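PDB 6QRZ: ribonucleoside-diphosphate reductase from Sulfolobus acidocaldarius DSM 639, which is an R2-like ligand-binding oxidase that holds a manganese and an iron ion in a ferritin-like helical bundle, with any ribonucleotide reductase activity uncertain. Local coordinates for residues 79-84 against 275-280; 86-91 against 152-157. All coordinates share one frame; numbering follows the deposited sequence.

How the contacts relate
Both contacts use helix 76-98, and their centres lie 14 Å apart on the same side of the chain's centre. Contact 1 joins the early part of this helix to the turn 275-280, about 22 Å from the chain's centre; contact 2, about 14 Å from that centre, joins the next turns to 152-157. The two meet in loose packing, with N80 OD1 4.2 Å from Y153 CE2. Contact 2 is nearer the metals: the side chain of F89 comes within about 6 Å of the manganese ion and about 9 Å of the iron, and the same helix supplies the manganese ligand E93 shortly afterwards.

Contact 1: 79-84 against 275-280; sequences KNYLLN and LPFGLT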
loop_
_atom_site.group_PDB
_atom_site.type_symbol
_atom_site.label_atom_id
_atom_site.label_comp_id
_atom_site.label_asym_id
_atom_site.label_seq_id
_atom_site.Cartn_x
_atom_site.Cartn_y
_atom_site.Cartn_z
ATOM N N LYS A 79 23.232 -8.767 23.379
ATOM C CA LYS A 79 22.562 -7.551 22.935
ATOM C C LYS A 79 23.130 -7.053 21.613
ATOM O O LYS A 79 22.424 -6.388 20.847
ATOM C CB LYS A 79 22.676 -6.462 24.002
ATOM C CG LYS A 79 21.902 -6.751 25.277
ATOM C CD LYS A 79 21.953 -5.571 26.235
ATOM C CE LYS A 79 23.378 -5.254 26.654
ATOM N NZ LYS A 79 23.433 -4.118 27.615
ATOM N N ASN A 80 24.396 -7.368 21.326
ATOM C CA ASN A 80 25.012 -6.913 20.084
ATOM C C ASN A 80 24.497 -7.707 18.889
ATOM O O ASN A 80 24.234 -7.136 17.825
ATOM C CB ASN A 80 26.534 -7.017 20.191
ATOM C CG ASN A 80 27.250 -6.329 19.045
ATOM O OD1 ASN A 80 26.638 -5.612 18.254
ATOM N ND2 ASN A 80 28.559 -6.536 18.957
ATOM N N TYR A 81 24.345 -9.024 19.047
ATOM C CA TYR A 81 23.841 -9.841 17.945
ATOM C C TYR A 81 22.345 -9.637 17.745
ATOM O O TYR A 81 21.865 -9.612 16.607
ATOM C CB TYR A 81 24.154 -11.314 18.196
ATOM C CG TYR A 81 23.617 -12.241 17.128
ATOM C CD1 TYR A 81 24.260 -12.367 15.903
ATOM C CD2 TYR A 81 22.472 -12.995 17.347
ATOM C CE1 TYR A 81 23.774 -13.212 14.924
ATOM C CE2 TYR A 81 21.978 -13.845 16.374
ATOM C CZ TYR A 81 22.633 -13.949 15.165
ATOM O OH TYR A 81 22.148 -14.792 14.193
ATOM N N LEU A 82 21.592 -9.500 18.839
ATOM C CA LEU A 82 20.160 -9.239 18.720
ATOM C C LEU A 82 19.907 -7.904 18.034
ATOM O O LEU A 82 19.053 -7.805 17.145
ATOM C CB LEU A 82 19.503 -9.277 20.101
ATOM C CG LEU A 82 17.973 -9.259 20.175
ATOM C CD1 LEU A 82 17.495 -10.094 21.350
ATOM C CD2 LEU A 82 17.438 -7.838 20.289
ATOM N N LEU A 83 20.646 -6.864 18.429
ATOM C CA LEU A 83 20.533 -5.579 17.749
ATOM C C LEU A 83 20.993 -5.677 16.301
ATOM O O LEU A 83 20.507 -4.932 15.443
ATOM C CB LEU A 83 21.342 -4.519 18.496
ATOM C CG LEU A 83 21.310 -3.090 17.952
ATOM C CD1 LEU A 83 19.889 -2.552 17.949
ATOM C CD2 LEU A 83 22.228 -2.191 18.764
ATOM N N ASN A 84 21.920 -6.592 16.009
ATOM C CA ASN A 84 22.392 -6.760 14.640
ATOM C C ASN A 84 21.297 -7.331 13.748
ATOM O O ASN A 84 20.988 -6.766 12.692
ATOM C CB ASN A 84 23.630 -7.660 14.624
ATOM C CG ASN A 84 24.237 -7.797 13.240
ATOM O OD1 ASN A 84 23.917 -7.036 12.329
ATOM N ND2 ASN A 84 25.128 -8.769 13.081
ATOM N N LEU A 275 28.745 -18.151 18.018
ATOM C CA LEU A 275 27.506 -17.383 17.994
ATOM C C LEU A 275 26.776 -17.469 19.333
ATOM O O LEU A 275 26.770 -18.520 19.975
ATOM C CB LEU A 275 26.597 -17.870 16.863
ATOM C CG LEU A 275 27.108 -17.638 15.440
ATOM C CD1 LEU A 275 26.117 -18.176 14.422
ATOM C CD2 LEU A 275 27.374 -16.159 15.202
ATOM N N PRO A 276 26.161 -16.359 19.754
ATOM C CA PRO A 276 25.469 -16.345 21.049
ATOM C C PRO A 276 24.125 -17.052 21.006
ATOM O O PRO A 276 23.759 -17.647 19.986
ATOM C CB PRO A 276 25.302 -14.849 21.338
ATOM C CG PRO A 276 25.226 -14.231 19.985
ATOM C CD PRO A 276 26.140 -15.039 19.102
ATOM N N PHE A 277 23.388 -16.992 22.117
ATOM C CA PHE A 277 22.060 -17.596 22.235
ATOM C C PHE A 277 22.084 -19.097 21.954
ATOM O O PHE A 277 21.068 -19.682 21.573
ATOM C CB PHE A 277 21.047 -16.904 21.317
ATOM C CG PHE A 277 20.850 -15.445 21.617
ATOM C CD1 PHE A 277 20.046 -15.044 22.671
ATOM C CD2 PHE A 277 21.456 -14.473 20.837
ATOM C CE1 PHE A 277 19.857 -13.703 22.951
ATOM C CE2 PHE A 277 21.271 -13.125 21.111
ATOM C CZ PHE A 277 20.469 -12.741 22.169
ATOM N N GLY A 278 23.237 -19.734 22.147
ATOM C CA GLY A 278 23.369 -21.149 21.854
ATOM C C GLY A 278 23.222 -21.496 20.389
ATOM O O GLY A 278 22.780 -22.602 20.060
ATOM N N LEU A 279 23.577 -20.576 19.497
ATOM C CA LEU A 279 23.447 -20.794 18.065
ATOM C C LEU A 279 24.739 -21.358 17.490
ATOM O O LEU A 279 25.837 -20.928 17.853
ATOM C CB LEU A 279 23.086 -19.489 17.352
ATOM C CG LEU A 279 21.711 -18.898 17.666
ATOM C CD1 LEU A 279 21.542 -17.548 16.988
ATOM C CD2 LEU A 279 20.609 -19.856 17.242
ATOM N N THR A 280 24.593 -22.325 16.587
ATOM C CA THR A 280 25.722 -22.940 15.900
ATOM C C THR A 280 25.865 -22.342 14.512
ATOM O O THR A 280 24.870 -22.267 13.775
ATOM C CB THR A 280 25.526 -24.451 15.795
ATOM O OG1 THR A 280 25.374 -25.007 17.108
ATOM C CG2 THR A 280 26.719 -25.102 15.111
#
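The rings of Y81 and F277 meet with Y81 CD2 at the edge of the F277 ring, near its plane, 3.9 Å from F277 CD2. Seen from the Y81 ring the approach is slanting, as are those of P276 CG and L279 CD1. The tyrosine's CB is directed toward the turn, and chi1 of 178° sets CG anti to the backbone N. P276 CG packs 3.6 Å from Y81 CB at the root of the side chain, whereas L279 CD1 lies 3.8 Å from Y81 CE2, further out; both side chains run roughly perpendicular to the tyrosine. L82 adds its CD1, 4.1 Å from F277 CZ. P276 to L279 form a type I' beta turn, closed by L279 N to P276 O at 3.0 Å, consistent with its gathering P276, F277 and L279 around Y81. An alanine at Y81 would probably leave the F277 edge and L279 CD1 without their aromatic neighbour and open a gap between helix and turn. Helix 192-211 backs the cluster, with T203 against Y81 and L279 and I207 and L211 against F277; the contact thus joins the early part of helix 76-98 to the turn leading into helix 281-301.

Contact 2: 86-91 against 152-157; sequences VSLFMA and EYNPWY
L88 and Y157 extend past one another as antiparallel side chains, the leucine lying over one face of the tyrosine ring. L88 CD2 stands 3.8 Å from the ring centroid and 10° off its normal, which places the methyl close to above the centre in a CH-pi contact. The tyrosine's CB is directed toward helix 76-98, and chi1 of -165° sets CG anti to the backbone N. A91 comes at the edge of the same ring, near its plane, with A91 CB 3.7 Å from Y157 CE2. One side chain therefore lies over a face while another abuts the rim, and together they would probably limit how the tyrosine can tilt. The modelled place of its hydroxyl is doubtful, since it runs into the carbonyl of L88.

N154 meets the branched end of L88 tip to tip, although the orientation of its amide is uncertain. Within 152-157, a weak bond from Y157 N to N154 O, 3.3 Å long, links the residue that meets the end of L88 to the one whose ring face L88 CD2 covers. W156 CZ3 lies in the plane of the Y157 ring at its edge, and Y157 CB sits 4.0 Å above the indole plane, over its centre.

Beyond these segments, Y157 also meets the ring of F161 on helix 155-169, and T150 of helix 147-150 touches both Y157 and A91. The F89 ring, near the manganese, meets Y201 of helix 192-211, their planes about 5° apart. Within the ferritin-like fold the contact joins helix 76-98 to the start of helix 155-169, while V86 and M90 pack on helix 113-139 and T35 of the second subunit touches M90 and A91.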
loop_
_atom_site.group_PDB
_atom_site.type_symbol
_atom_site.label_atom_id
_atom_site.label_comp_id
_atom_site.label_asym_id
_atom_site.label_seq_id
_atom_site.Cartn_x
_atom_site.Cartn_y
_atom_site.Cartn_z
ATOM N N VAL A 86 18.127 -7.467 14.310
ATOM C CA VAL A 86 16.997 -6.546 14.249
ATOM C C VAL A 86 17.304 -5.397 13.295
ATOM O O VAL A 86 16.432 -4.944 12.542
ATOM C CB VAL A 86 16.637 -6.041 15.659
ATOM C CG1 VAL A 86 15.689 -4.855 15.582
ATOM C CG2 VAL A 86 16.009 -7.162 16.473
ATOM N N SER A 87 18.550 -4.918 13.300
ATOM C CA SER A 87 18.950 -3.883 12.353
ATOM C C SER A 87 18.900 -4.386 10.917
ATOM O O SER A 87 18.745 -3.587 9.988
ATOM C CB SER A 87 20.355 -3.380 12.681
ATOM O OG SER A 87 20.438 -2.927 14.021
ATOM N N LEU A 88 19.036 -5.699 10.714
ATOM C CA LEU A 88 18.972 -6.246 9.364
ATOM C C LEU A 88 17.550 -6.202 8.820
ATOM O O LEU A 88 17.319 -5.758 7.690
ATOM C CB LEU A 88 19.514 -7.675 9.350
ATOM C CG LEU A 88 21.000 -7.826 9.677
ATOM C CD1 LEU A 88 21.421 -9.285 9.604
ATOM C CD2 LEU A 88 21.842 -6.969 8.746
ATOM N N PHE A 89 16.578 -6.659 9.612
ATOM C CA PHE A 89 15.191 -6.624 9.162
ATOM C C PHE A 89 14.709 -5.189 8.983
ATOM O O PHE A 89 14.187 -4.828 7.923
ATOM C CB PHE A 89 14.297 -7.381 10.143
ATOM C CG PHE A 89 14.391 -8.874 10.019
ATOM C CD1 PHE A 89 13.712 -9.542 9.012
ATOM C CD2 PHE A 89 15.154 -9.612 10.908
ATOM C CE1 PHE A 89 13.796 -10.916 8.893
ATOM C CE2 PHE A 89 15.242 -10.988 10.795
ATOM C CZ PHE A 89 14.561 -11.639 9.786
ATOM N N MET A 90 14.897 -4.351 10.008
ATOM C CA MET A 90 14.424 -2.971 9.941
ATOM C C MET A 90 15.013 -2.237 8.742
ATOM O O MET A 90 14.347 -1.390 8.134
ATOM C CB MET A 90 14.766 -2.236 11.237
ATOM C CG MET A 90 14.184 -0.838 11.324
ATOM S SD MET A 90 14.793 0.070 12.754
ATOM C CE MET A 90 16.534 0.186 12.353
ATOM N N ALA A 91 16.261 -2.547 8.386
ATOM C CA ALA A 91 16.836 -1.992 7.166
ATOM C C ALA A 91 16.138 -2.547 5.931
ATOM O O ALA A 91 15.909 -1.817 4.959
ATOM C CB ALA A 91 18.333 -2.288 7.108
ATOM N N GLU A 152 28.883 -2.618 7.612
ATOM C CA GLU A 152 30.227 -2.904 8.104
ATOM C C GLU A 152 30.356 -4.350 8.570
ATOM O O GLU A 152 31.330 -5.035 8.233
ATOM C CB GLU A 152 30.581 -1.935 9.232
ATOM C CG GLU A 152 30.695 -0.485 8.789
ATOM C CD GLU A 152 31.848 -0.252 7.829
ATOM O OE1 GLU A 152 32.837 -1.013 7.886
ATOM O OE2 GLU A 152 31.763 0.690 7.015
ATOM N N TYR A 153 29.385 -4.836 9.345
ATOM C CA TYR A 153 29.503 -6.168 9.929
ATOM C C TYR A 153 29.230 -7.280 8.923
ATOM O O TYR A 153 29.783 -8.376 9.057
ATOM C CB TYR A 153 28.563 -6.303 11.128
ATOM C CG TYR A 153 29.100 -5.677 12.397
ATOM C CD1 TYR A 153 30.434 -5.302 12.499
ATOM C CD2 TYR A 153 28.276 -5.467 13.494
ATOM C CE1 TYR A 153 30.931 -4.734 13.655
ATOM C CE2 TYR A 153 28.764 -4.899 14.656
ATOM C CZ TYR A 153 30.092 -4.535 14.732
ATOM O OH TYR A 153 30.581 -3.969 15.886
ATOM N N ASN A 154 28.391 -7.028 7.918
ATOM C CA ASN A 154 28.060 -8.034 6.909
ATOM C C ASN A 154 27.899 -7.354 5.556
ATOM O O ASN A 154 26.850 -6.753 5.274
ATOM C CB ASN A 154 26.800 -8.806 7.291
ATOM C CG ASN A 154 25.761 -7.932 7.957
ATOM O OD1 ASN A 154 25.850 -6.706 7.921
ATOM N ND2 ASN A 154 24.766 -8.560 8.574
ATOM N N PRO A 155 28.914 -7.431 4.690
ATOM C CA PRO A 155 28.812 -6.763 3.383
ATOM C C PRO A 155 27.861 -7.446 2.419
ATOM O O PRO A 155 27.434 -6.805 1.451
ATOM C CB PRO A 155 30.253 -6.796 2.861
ATOM C CG PRO A 155 30.838 -8.007 3.497
ATOM C CD PRO A 155 30.209 -8.111 4.864
ATOM N N TRP A 156 27.523 -8.721 2.640
ATOM C CA TRP A 156 26.522 -9.368 1.795
ATOM C C TRP A 156 25.187 -8.646 1.882
ATOM O O TRP A 156 24.449 -8.575 0.892
ATOM C CB TRP A 156 26.357 -10.838 2.189
ATOM C CG TRP A 156 25.712 -11.046 3.533
ATOM C CD1 TRP A 156 26.347 -11.251 4.722
ATOM C CD2 TRP A 156 24.306 -11.071 3.820
ATOM N NE1 TRP A 156 25.426 -11.400 5.732
ATOM C CE2 TRP A 156 24.167 -11.291 5.205
ATOM C CE3 TRP A 156 23.154 -10.922 3.041
ATOM C CZ2 TRP A 156 22.922 -11.369 5.826
ATOM C CZ3 TRP A 156 21.919 -11.000 3.660
ATOM C CH2 TRP A 156 21.813 -11.222 5.038
ATOM N N TYR A 157 24.861 -8.106 3.057
ATOM C CA TYR A 157 23.649 -7.317 3.217
ATOM C C TYR A 157 23.750 -5.973 2.511
ATOM O O TYR A 157 22.720 -5.385 2.168
ATOM C CB TYR A 157 23.360 -7.119 4.705
ATOM C CG TYR A 157 21.967 -6.623 4.994
ATOM C CD1 TYR A 157 20.887 -7.495 4.992
ATOM C CD2 TYR A 157 21.733 -5.287 5.275
ATOM C CE1 TYR A 157 19.614 -7.046 5.258
ATOM C CE2 TYR A 157 20.462 -4.829 5.541
ATOM C CZ TYR A 157 19.407 -5.711 5.533
ATOM O OH TYR A 157 18.138 -5.256 5.796
#